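Local atomic coordinates of acyl-CoA Binding Protein (Moniliophthora perniciosa, PDB entry 3FP5), a protein that probably binds long-chain acyl-CoA esters, holding these activated fatty acids for transport and metabolism in a fungus that causes disease in cacao. Residues H2-F8 and E74-Y80; A11-V15 and Y80-L84; Y35-K39 and A64-V68. All coordinates share one frame. Numbering follows the deposited sequence.

Contact 1 (H2-F8 and E74-Y80). With ZN (zinc ion), chain B.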
loop_
_atom_site.group_PDB
_atom_site.type_symbol
_atom_site.label_atom_id
_atom_site.label_comp_id
_atom_site.label_asym_id
_atom_site.label_seq_id
_atom_site.Cartn_x
_atom_site.Cartn_y
_atom_site.Cartn_z
ATOM N N HIS A 2 -6.224 0.339 -15.928
ATOM C CA HIS A 2 -5.220 -0.713 -15.935
ATOM C C HIS A 2 -4.025 -0.367 -15.049
ATOM O O HIS A 2 -3.476 0.730 -15.132
ATOM C CB HIS A 2 -4.742 -0.950 -17.368
ATOM C CG HIS A 2 -3.599 -1.912 -17.487
ATOM N ND1 HIS A 2 -3.767 -3.279 -17.414
ATOM C CD2 HIS A 2 -2.278 -1.707 -17.702
ATOM C CE1 HIS A 2 -2.594 -3.873 -17.563
ATOM N NE2 HIS A 2 -1.676 -2.942 -17.742
ATOM N N MET A 3 -3.630 -1.311 -14.203
ATOM C CA MET A 3 -2.373 -1.187 -13.472
ATOM C C MET A 3 -1.649 -2.520 -13.552
ATOM O O MET A 3 -2.238 -3.562 -13.278
ATOM C CB MET A 3 -2.617 -0.808 -12.011
ATOM C CG MET A 3 -1.327 -0.572 -11.219
ATOM S SD MET A 3 -0.358 0.793 -11.888
ATOM C CE MET A 3 -1.413 2.192 -11.538
ATOM N N SER A 4 -0.373 -2.480 -13.919
ATOM C CA SER A 4 0.431 -3.690 -14.052
ATOM C C SER A 4 0.975 -4.190 -12.719
ATOM O O SER A 4 1.219 -3.408 -11.796
ATOM C CB SER A 4 1.609 -3.440 -14.994
ATOM O OG SER A 4 2.556 -2.559 -14.395
ATOM N N LYS A 5 1.192 -5.499 -12.632
ATOM C CA LYS A 5 1.840 -6.067 -11.459
ATOM C C LYS A 5 3.219 -5.430 -11.274
ATOM O O LYS A 5 3.651 -5.219 -10.152
ATOM C CB LYS A 5 1.990 -7.580 -11.582
ATOM C CG LYS A 5 2.546 -8.246 -10.326
ATOM C CD LYS A 5 2.609 -9.752 -10.496
ATOM C CE LYS A 5 3.098 -10.436 -9.232
ATOM N NZ LYS A 5 4.550 -10.206 -8.980
ATOM N N ALA A 6 3.895 -5.122 -12.378
ATOM C CA ALA A 6 5.243 -4.549 -12.299
ATOM C C ALA A 6 5.237 -3.208 -11.570
ATOM O O ALA A 6 6.119 -2.929 -10.737
ATOM C CB ALA A 6 5.839 -4.392 -13.695
ATOM N N LYS A 7 4.260 -2.361 -11.886
ATOM C CA LYS A 7 4.190 -1.070 -11.209
ATOM C C LYS A 7 3.821 -1.245 -9.728
ATOM O O LYS A 7 4.353 -0.553 -8.850
ATOM C CB LYS A 7 3.225 -0.121 -11.916
ATOM C CG LYS A 7 3.809 0.469 -13.206
ATOM C CD LYS A 7 2.879 1.510 -13.786
ATOM C CE LYS A 7 3.300 1.899 -15.198
ATOM N NZ LYS A 7 4.667 2.493 -15.247
ATOM N N PHE A 8 2.917 -2.178 -9.444
ATOM C CA PHE A 8 2.626 -2.537 -8.057
ATOM C C PHE A 8 3.892 -2.996 -7.332
ATOM O O PHE A 8 4.183 -2.532 -6.231
ATOM C CB PHE A 8 1.559 -3.639 -8.011
ATOM C CG PHE A 8 1.367 -4.246 -6.647
ATOM C CD1 PHE A 8 0.686 -3.550 -5.657
ATOM C CD2 PHE A 8 1.889 -5.504 -6.350
ATOM C CE1 PHE A 8 0.500 -4.111 -4.382
ATOM C CE2 PHE A 8 1.722 -6.076 -5.073
ATOM C CZ PHE A 8 1.021 -5.383 -4.092
ATOM N N GLU A 74 -6.251 -6.558 -9.630
ATOM C CA GLU A 74 -5.891 -5.388 -10.419
ATOM C C GLU A 74 -6.324 -4.073 -9.775
ATOM O O GLU A 74 -5.587 -3.089 -9.809
ATOM C CB GLU A 74 -6.393 -5.462 -11.843
ATOM C CG GLU A 74 -5.758 -4.338 -12.644
ATOM C CD GLU A 74 -5.966 -4.471 -14.113
ATOM O OE1 GLU A 74 -6.689 -5.393 -14.553
ATOM O OE2 GLU A 74 -5.358 -3.655 -14.826
ATOM N N VAL A 75 -7.508 -4.046 -9.177
ATOM C CA VAL A 75 -7.906 -2.844 -8.456
ATOM C C VAL A 75 -6.972 -2.606 -7.261
ATOM O O VAL A 75 -6.580 -1.471 -6.974
ATOM C CB VAL A 75 -9.385 -2.894 -8.047
ATOM C CG1 VAL A 75 -9.712 -1.734 -7.111
ATOM C CG2 VAL A 75 -10.262 -2.842 -9.314
ATOM N N ALA A 76 -6.596 -3.687 -6.586
ATOM C CA ALA A 76 -5.654 -3.607 -5.473
ATOM C C ALA A 76 -4.326 -3.002 -5.936
ATOM O O ALA A 76 -3.796 -2.110 -5.273
ATOM C CB ALA A 76 -5.426 -4.984 -4.850
ATOM N N TYR A 77 -3.805 -3.488 -7.068
ATOM C CA TYR A 77 -2.601 -2.901 -7.675
ATOM C C TYR A 77 -2.772 -1.404 -7.868
ATOM O O TYR A 77 -1.898 -0.616 -7.503
ATOM C CB TYR A 77 -2.331 -3.478 -9.066
ATOM C CG TYR A 77 -1.913 -4.927 -9.132
ATOM C CD1 TYR A 77 -1.412 -5.591 -8.018
ATOM C CD2 TYR A 77 -2.002 -5.626 -10.336
ATOM C CE1 TYR A 77 -1.023 -6.928 -8.098
ATOM C CE2 TYR A 77 -1.619 -6.952 -10.423
ATOM C CZ TYR A 77 -1.135 -7.601 -9.304
ATOM O OH TYR A 77 -0.745 -8.920 -9.400
ATOM N N GLN A 78 -3.898 -1.028 -8.462
ATOM C CA GLN A 78 -4.155 0.361 -8.815
ATOM C C GLN A 78 -4.244 1.258 -7.580
ATOM O O GLN A 78 -3.606 2.310 -7.512
ATOM C CB GLN A 78 -5.440 0.460 -9.632
ATOM C CG GLN A 78 -5.765 1.883 -10.024
ATOM C CD GLN A 78 -7.148 2.015 -10.613
ATOM O OE1 GLN A 78 -7.984 1.118 -10.477
ATOM N NE2 GLN A 78 -7.400 3.138 -11.275
ATOM N N LYS A 79 -5.035 0.830 -6.599
ATOM C CA LYS A 79 -5.222 1.594 -5.376
ATOM C C LYS A 79 -3.911 1.777 -4.607
ATOM O O LYS A 79 -3.647 2.848 -4.061
ATOM C CB LYS A 79 -6.268 0.910 -4.490
ATOM C CG LYS A 79 -7.675 0.961 -5.075
ATOM C CD LYS A 79 -8.056 2.396 -5.389
ATOM C CE LYS A 79 -9.501 2.503 -5.861
ATOM N NZ LYS A 79 -9.833 3.896 -6.282
ATOM N N TYR A 80 -3.102 0.724 -4.561
ATOM C CA TYR A 80 -1.828 0.760 -3.847
ATOM C C TYR A 80 -0.881 1.759 -4.526
ATOM O O TYR A 80 -0.328 2.670 -3.881
ATOM C CB TYR A 80 -1.210 -0.647 -3.809
ATOM C CG TYR A 80 -0.004 -0.774 -2.905
ATOM C CD1 TYR A 80 -0.089 -1.400 -1.658
ATOM C CD2 TYR A 80 1.231 -0.268 -3.298
ATOM C CE1 TYR A 80 1.041 -1.507 -0.830
ATOM C CE2 TYR A 80 2.350 -0.374 -2.484
ATOM C CZ TYR A 80 2.253 -0.988 -1.256
ATOM O OH TYR A 80 3.389 -1.072 -0.469
HETATM ZN ZN ZN B . -5.617 -4.177 -16.814
HETATM O O HOH W 1 -4.259 -5.261 -15.601
HETATM O O HOH W 2 -7.334 -2.925 -17.350
#
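In the all-helical acyl-CoA binding protein fold, the first helix of the chain (5-17) packs against the fourth (73-91), and here the N-terminal residues extend that pairing with a metal site. H2 leads its CB away from the helix, yet its ND1 binds the zinc ion at 2.1 Å; E74 OE2 binds at the same distance, and two waters complete the observed ligands. The same carboxylate oxygen also accepts a hydrogen bond from the backbone, M3 N to E74 OE2 at 3.0 Å, so one atom ties the N-terminal loop to helix 73-91 twice. M3 then lays its side chain on that helix, with M3 CB 3.7 Å from Q78 CA and M3 CG 3.8 Å from Y77 CB. S4 starts the helix as its N-cap: K7 N donates to S4 OG at 3.0 Å. K5 places its CA over the Y77 ring, 4.0 Å from the centroid, a CH-pi contact, while its ammonium pairs with D9. F8 completes an aromatic cluster. Y77 CD1 lies over one face of its ring, 3.4 Å from F8 CG (planes at 33°), and its edge turns to the face of Y80, F8 CE1 coming within 3.7 Å of Y80 CG.

Contact 2 (A11-V15 and Y80-L84)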
loop_
_atom_site.group_PDB
_atom_site.type_symbol
_atom_site.label_atom_id
_atom_site.label_comp_id
_atom_site.label_asym_id
_atom_site.label_seq_id
_atom_site.Cartn_x
_atom_site.Cartn_y
_atom_site.Cartn_z
ATOM N N ALA A 11 6.141 -0.109 -6.541
ATOM C CA ALA A 11 5.559 0.658 -5.446
ATOM C C ALA A 11 5.828 -0.006 -4.085
ATOM O O ALA A 11 6.171 0.675 -3.116
ATOM C CB ALA A 11 4.051 0.860 -5.656
ATOM N N VAL A 12 5.651 -1.325 -4.018
ATOM C CA VAL A 12 5.900 -2.080 -2.790
ATOM C C VAL A 12 7.365 -1.931 -2.352
ATOM O O VAL A 12 7.650 -1.685 -1.183
ATOM C CB VAL A 12 5.562 -3.569 -2.989
ATOM C CG1 VAL A 12 6.086 -4.423 -1.824
ATOM C CG2 VAL A 12 4.055 -3.738 -3.146
ATOM N N GLU A 13 8.285 -2.078 -3.298
ATOM C CA GLU A 13 9.704 -1.914 -3.004
ATOM C C GLU A 13 9.972 -0.539 -2.408
ATOM O O GLU A 13 10.731 -0.404 -1.448
ATOM C CB GLU A 13 10.533 -2.099 -4.276
ATOM C CG GLU A 13 12.006 -1.910 -4.056
ATOM C CD GLU A 13 12.802 -1.993 -5.344
ATOM O OE1 GLU A 13 12.175 -2.154 -6.429
ATOM O OE2 GLU A 13 14.048 -1.904 -5.255
ATOM N N ILE A 14 9.347 0.483 -2.987
ATOM C CA ILE A 14 9.523 1.853 -2.505
ATOM C C ILE A 14 8.947 2.017 -1.093
ATOM O O ILE A 14 9.613 2.531 -0.200
ATOM C CB ILE A 14 8.902 2.876 -3.485
ATOM C CG1 ILE A 14 9.749 2.940 -4.762
ATOM C CG2 ILE A 14 8.793 4.252 -2.838
ATOM C CD1 ILE A 14 9.060 3.615 -5.914
ATOM N N VAL A 15 7.713 1.570 -0.898
ATOM C CA VAL A 15 7.069 1.669 0.401
ATOM C C VAL A 15 7.900 0.966 1.476
ATOM O O VAL A 15 8.121 1.519 2.562
ATOM C CB VAL A 15 5.639 1.092 0.363
ATOM C CG1 VAL A 15 5.113 0.916 1.773
ATOM C CG2 VAL A 15 4.730 2.012 -0.458
ATOM N N TYR A 80 -3.102 0.724 -4.561
ATOM C CA TYR A 80 -1.828 0.760 -3.847
ATOM C C TYR A 80 -0.881 1.759 -4.526
ATOM O O TYR A 80 -0.328 2.670 -3.881
ATOM C CB TYR A 80 -1.210 -0.647 -3.809
ATOM C CG TYR A 80 -0.004 -0.774 -2.905
ATOM C CD1 TYR A 80 -0.089 -1.400 -1.658
ATOM C CD2 TYR A 80 1.231 -0.268 -3.298
ATOM C CE1 TYR A 80 1.041 -1.507 -0.830
ATOM C CE2 TYR A 80 2.350 -0.374 -2.484
ATOM C CZ TYR A 80 2.253 -0.988 -1.256
ATOM O OH TYR A 80 3.389 -1.072 -0.469
ATOM N N VAL A 81 -0.701 1.595 -5.834
ATOM C CA VAL A 81 0.181 2.494 -6.589
ATOM C C VAL A 81 -0.292 3.944 -6.483
ATOM O O VAL A 81 0.491 4.859 -6.195
ATOM C CB VAL A 81 0.291 2.071 -8.072
ATOM C CG1 VAL A 81 0.996 3.169 -8.900
ATOM C CG2 VAL A 81 1.014 0.729 -8.184
ATOM N N GLU A 82 -1.582 4.158 -6.701
ATOM C CA GLU A 82 -2.129 5.503 -6.635
ATOM C C GLU A 82 -1.964 6.172 -5.265
ATOM O O GLU A 82 -1.698 7.377 -5.194
ATOM C CB GLU A 82 -3.590 5.497 -7.078
ATOM C CG GLU A 82 -3.723 5.354 -8.581
ATOM C CD GLU A 82 -5.165 5.313 -9.026
ATOM O OE1 GLU A 82 -6.059 5.257 -8.151
ATOM O OE2 GLU A 82 -5.396 5.339 -10.252
ATOM N N LYS A 83 -2.104 5.404 -4.183
ATOM C CA LYS A 83 -1.890 5.961 -2.852
ATOM C C LYS A 83 -0.440 6.422 -2.682
ATOM O O LYS A 83 -0.176 7.485 -2.115
ATOM C CB LYS A 83 -2.236 4.949 -1.759
ATOM C CG LYS A 83 -1.987 5.468 -0.339
ATOM C CD LYS A 83 -2.760 6.750 -0.090
ATOM C CE LYS A 83 -4.259 6.473 -0.031
ATOM N NZ LYS A 83 -5.029 7.701 0.280
ATOM N N LEU A 84 0.501 5.620 -3.166
ATOM C CA LEU A 84 1.905 6.009 -3.082
ATOM C C LEU A 84 2.152 7.267 -3.921
ATOM O O LEU A 84 2.840 8.202 -3.483
ATOM C CB LEU A 84 2.812 4.865 -3.547
ATOM C CG LEU A 84 4.303 5.215 -3.573
ATOM C CD1 LEU A 84 4.782 5.683 -2.181
ATOM C CD2 LEU A 84 5.116 4.024 -4.057
#
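Two helices running broadly the same way can pack through a few well-chosen rotamers, as the buried pair A11-V15 and Y80-L84 illustrates where helix 5-17 meets helix 73-91 in the acyl-CoA binding protein helix bundle. Their local axes approach to 10.2 Å and cross at 46°, and the side-chain contacts are apolar but for the Y80 hydroxyl. Y80 adopts a t chi1 (-171°), which sends the ring across the gap onto the other helix. A11 CB meets the ring at its edge, 3.8 Å from Y80 CE2; V12 CG2 reaches Y80 CZ at 3.8 Å, and V15 CG2 reaches Y80 CE2 at 3.9 Å. The hydroxyl is carried so far that Y80 OH lies 3.2 Å from V15 CB, and its polar need is met by a hydrogen bond to a bound MES molecule, probably from the crystallisation liquor. One turn on, L84 is also t at chi1, with chi2 at 57° (p). This brings L84 CD2 to 3.7 Å from A11 CB and 3.9 Å from I14 CG2, while L84 CD1 stands 4.1 Å from V15 CG2. The small A11 permits the closest CA approach here, 5.8 Å to the CA of V81. Around the pair, helix 94-105 touches I14, V81 and L84 through I103, and helix 28-42 adds F34 and F38 against V12, V15 and Y80.

Contact 3 (Y35-K39 and A64-V68)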
loop_
_atom_site.group_PDB
_atom_site.type_symbol
_atom_site.label_atom_id
_atom_site.label_comp_id
_atom_site.label_asym_id
_atom_site.label_seq_id
_atom_site.Cartn_x
_atom_site.Cartn_y
_atom_site.Cartn_z
ATOM N N TYR A 35 -1.378 -1.645 3.622
ATOM C CA TYR A 35 -1.439 -3.025 4.099
ATOM C C TYR A 35 -2.593 -3.771 3.447
ATOM O O TYR A 35 -2.413 -4.874 2.912
ATOM C CB TYR A 35 -1.605 -3.101 5.625
ATOM C CG TYR A 35 -1.700 -4.536 6.112
ATOM C CD1 TYR A 35 -0.558 -5.310 6.257
ATOM C CD2 TYR A 35 -2.935 -5.136 6.370
ATOM C CE1 TYR A 35 -0.632 -6.628 6.680
ATOM C CE2 TYR A 35 -3.021 -6.453 6.793
ATOM C CZ TYR A 35 -1.865 -7.195 6.946
ATOM O OH TYR A 35 -1.934 -8.504 7.357
ATOM N N LYS A 36 -3.776 -3.166 3.491
ATOM C CA LYS A 36 -4.972 -3.878 3.068
ATOM C C LYS A 36 -4.886 -4.206 1.575
ATOM O O LYS A 36 -5.221 -5.318 1.158
ATOM C CB LYS A 36 -6.258 -3.113 3.436
ATOM C CG LYS A 36 -6.585 -1.901 2.570
ATOM C CD LYS A 36 -7.655 -1.038 3.237
ATOM C CE LYS A 36 -8.070 0.121 2.344
ATOM N NZ LYS A 36 -8.924 1.115 3.057
ATOM N N TYR A 37 -4.385 -3.265 0.778
ATOM C CA TYR A 37 -4.269 -3.534 -0.654
ATOM C C TYR A 37 -3.066 -4.411 -0.991
ATOM O O TYR A 37 -3.092 -5.147 -1.981
ATOM C CB TYR A 37 -4.315 -2.247 -1.489
ATOM C CG TYR A 37 -5.719 -1.695 -1.562
ATOM C CD1 TYR A 37 -6.750 -2.451 -2.124
ATOM C CD2 TYR A 37 -6.030 -0.440 -1.041
ATOM C CE1 TYR A 37 -8.036 -1.960 -2.193
ATOM C CE2 TYR A 37 -7.327 0.049 -1.088
ATOM C CZ TYR A 37 -8.328 -0.722 -1.668
ATOM O OH TYR A 37 -9.623 -0.256 -1.731
ATOM N N PHE A 38 -2.012 -4.345 -0.174
ATOM C CA PHE A 38 -0.912 -5.276 -0.354
ATOM C C PHE A 38 -1.387 -6.727 -0.203
ATOM O O PHE A 38 -1.100 -7.564 -1.051
ATOM C CB PHE A 38 0.245 -4.997 0.604
ATOM C CG PHE A 38 1.327 -6.035 0.526
ATOM C CD1 PHE A 38 2.294 -5.976 -0.472
ATOM C CD2 PHE A 38 1.362 -7.089 1.430
ATOM C CE1 PHE A 38 3.289 -6.939 -0.552
ATOM C CE2 PHE A 38 2.350 -8.058 1.352
ATOM C CZ PHE A 38 3.314 -7.990 0.363
ATOM N N LYS A 39 -2.111 -7.014 0.877
ATOM C CA LYS A 39 -2.644 -8.355 1.076
ATOM C C LYS A 39 -3.618 -8.722 -0.038
ATOM O O LYS A 39 -3.538 -9.806 -0.610
ATOM C CB LYS A 39 -3.310 -8.469 2.446
ATOM C CG LYS A 39 -2.367 -8.155 3.578
ATOM C CD LYS A 39 -1.211 -9.147 3.607
ATOM C CE LYS A 39 -1.694 -10.537 3.975
ATOM N NZ LYS A 39 -0.539 -11.425 4.331
ATOM N N ALA A 64 -8.764 -3.953 8.272
ATOM C CA ALA A 64 -8.490 -3.255 7.009
ATOM C C ALA A 64 -8.564 -4.206 5.820
ATOM O O ALA A 64 -9.253 -3.936 4.835
ATOM C CB ALA A 64 -7.133 -2.566 7.050
ATOM N N TRP A 65 -7.859 -5.328 5.927
ATOM C CA TRP A 65 -7.888 -6.358 4.900
ATOM C C TRP A 65 -9.316 -6.860 4.635
ATOM O O TRP A 65 -9.747 -6.942 3.479
ATOM C CB TRP A 65 -6.952 -7.511 5.292
ATOM C CG TRP A 65 -6.717 -8.511 4.210
ATOM C CD1 TRP A 65 -7.066 -8.405 2.895
ATOM C CD2 TRP A 65 -6.058 -9.773 4.348
ATOM N NE1 TRP A 65 -6.669 -9.531 2.205
ATOM C CE2 TRP A 65 -6.050 -10.387 3.076
ATOM C CE3 TRP A 65 -5.479 -10.449 5.423
ATOM C CZ2 TRP A 65 -5.476 -11.641 2.853
ATOM C CZ3 TRP A 65 -4.911 -11.697 5.197
ATOM C CH2 TRP A 65 -4.917 -12.278 3.926
ATOM N N LYS A 66 -10.052 -7.182 5.699
ATOM C CA LYS A 66 -11.429 -7.652 5.567
ATOM C C LYS A 66 -12.275 -6.621 4.812
ATOM O O LYS A 66 -13.125 -6.980 3.999
ATOM C CB LYS A 66 -12.029 -7.956 6.954
ATOM C CG LYS A 66 -13.521 -8.301 6.936
ATOM C CD LYS A 66 -13.783 -9.621 6.234
ATOM C CE LYS A 66 -15.223 -10.100 6.436
ATOM N NZ LYS A 66 -15.353 -11.490 5.946
ATOM N N SER A 67 -12.002 -5.339 5.043
ATOM C CA SER A 67 -12.808 -4.270 4.443
ATOM C C SER A 67 -12.696 -4.177 2.915
ATOM O O SER A 67 -13.520 -3.521 2.268
ATOM C CB SER A 67 -12.496 -2.918 5.092
ATOM O OG SER A 67 -11.282 -2.368 4.609
ATOM N N VAL A 68 -11.687 -4.820 2.338
ATOM C CA VAL A 68 -11.542 -4.819 0.884
ATOM C C VAL A 68 -11.802 -6.189 0.259
ATOM O O VAL A 68 -11.449 -6.440 -0.896
ATOM C CB VAL A 68 -10.193 -4.222 0.414
ATOM C CG1 VAL A 68 -10.112 -2.766 0.817
ATOM C CG2 VAL A 68 -8.997 -5.012 0.974
HETATM O O HOH W 3 -11.390 -0.089 3.367
#
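W65 spreads its indole beneath the aliphatic start of K39: K39 CB stands 3.4 Å from the centroid of the five-membered ring and only 12° off its normal, a clear CH-pi contact. This is the seam between helix 28-42 and the end of helix 56-66, two helices of the all-helical acyl-CoA binding protein fold. The backbones come remarkably close, with the CA atoms of K36 and W65 only 4.2 Å apart. Beside this point the small A64 lets K36 CB sit 3.8 Å from A64 CB and 3.4 Å from A64 O. The indole's own NH turns elsewhere, to the carbonyl of G44, which anchors W65 to the loop after helix 28-42. Y35 adds a looser contact, Y35 CE2 to W65 CB at 4.3 Å.

At the other end of the seam the chain leaves the helical course and V68 turns inward. V68 CG2 lies 3.8 Å from K36 O, and V68 CG1 packs 3.7 Å from Y37 CZ and 3.9 Å from K36 CE. Y37 itself continues onto helix 73-91, where it touches A76 and K79. The long K36 side chain passes along this apolar edge and ends at a water that links it to S67, and S67 OG donates to A64 O at 2.6 Å. In that bridge water 3 accepts from K36 NZ at 2.8 Å and donates to S67 OG at 2.6 Å.

How the contacts relate
Contacts 1 and 2 are successive levels of one interface, helix 5-17 against helix 73-91; their centres lie 9 Å apart and Y80 serves both. They interlock directly, M3 CE approaching V81 CG1 to 3.7 Å. Contact 3, about 14 Å from the centre of each, is nested in sequence inside the loops they close, and helix 28-42 connects it to them: F38 CD1 lies 3.9 Å from F8 CZ and equally far from V12 CG2, while Y37 CE2 meets K79 CB at 3.7 Å. A MES molecule touches Y80 and, weakly, K39, consistent with a pocket among these helices. The zinc of contact 1 sits at this interface's outer end, about 12 Å from the V81 side chain.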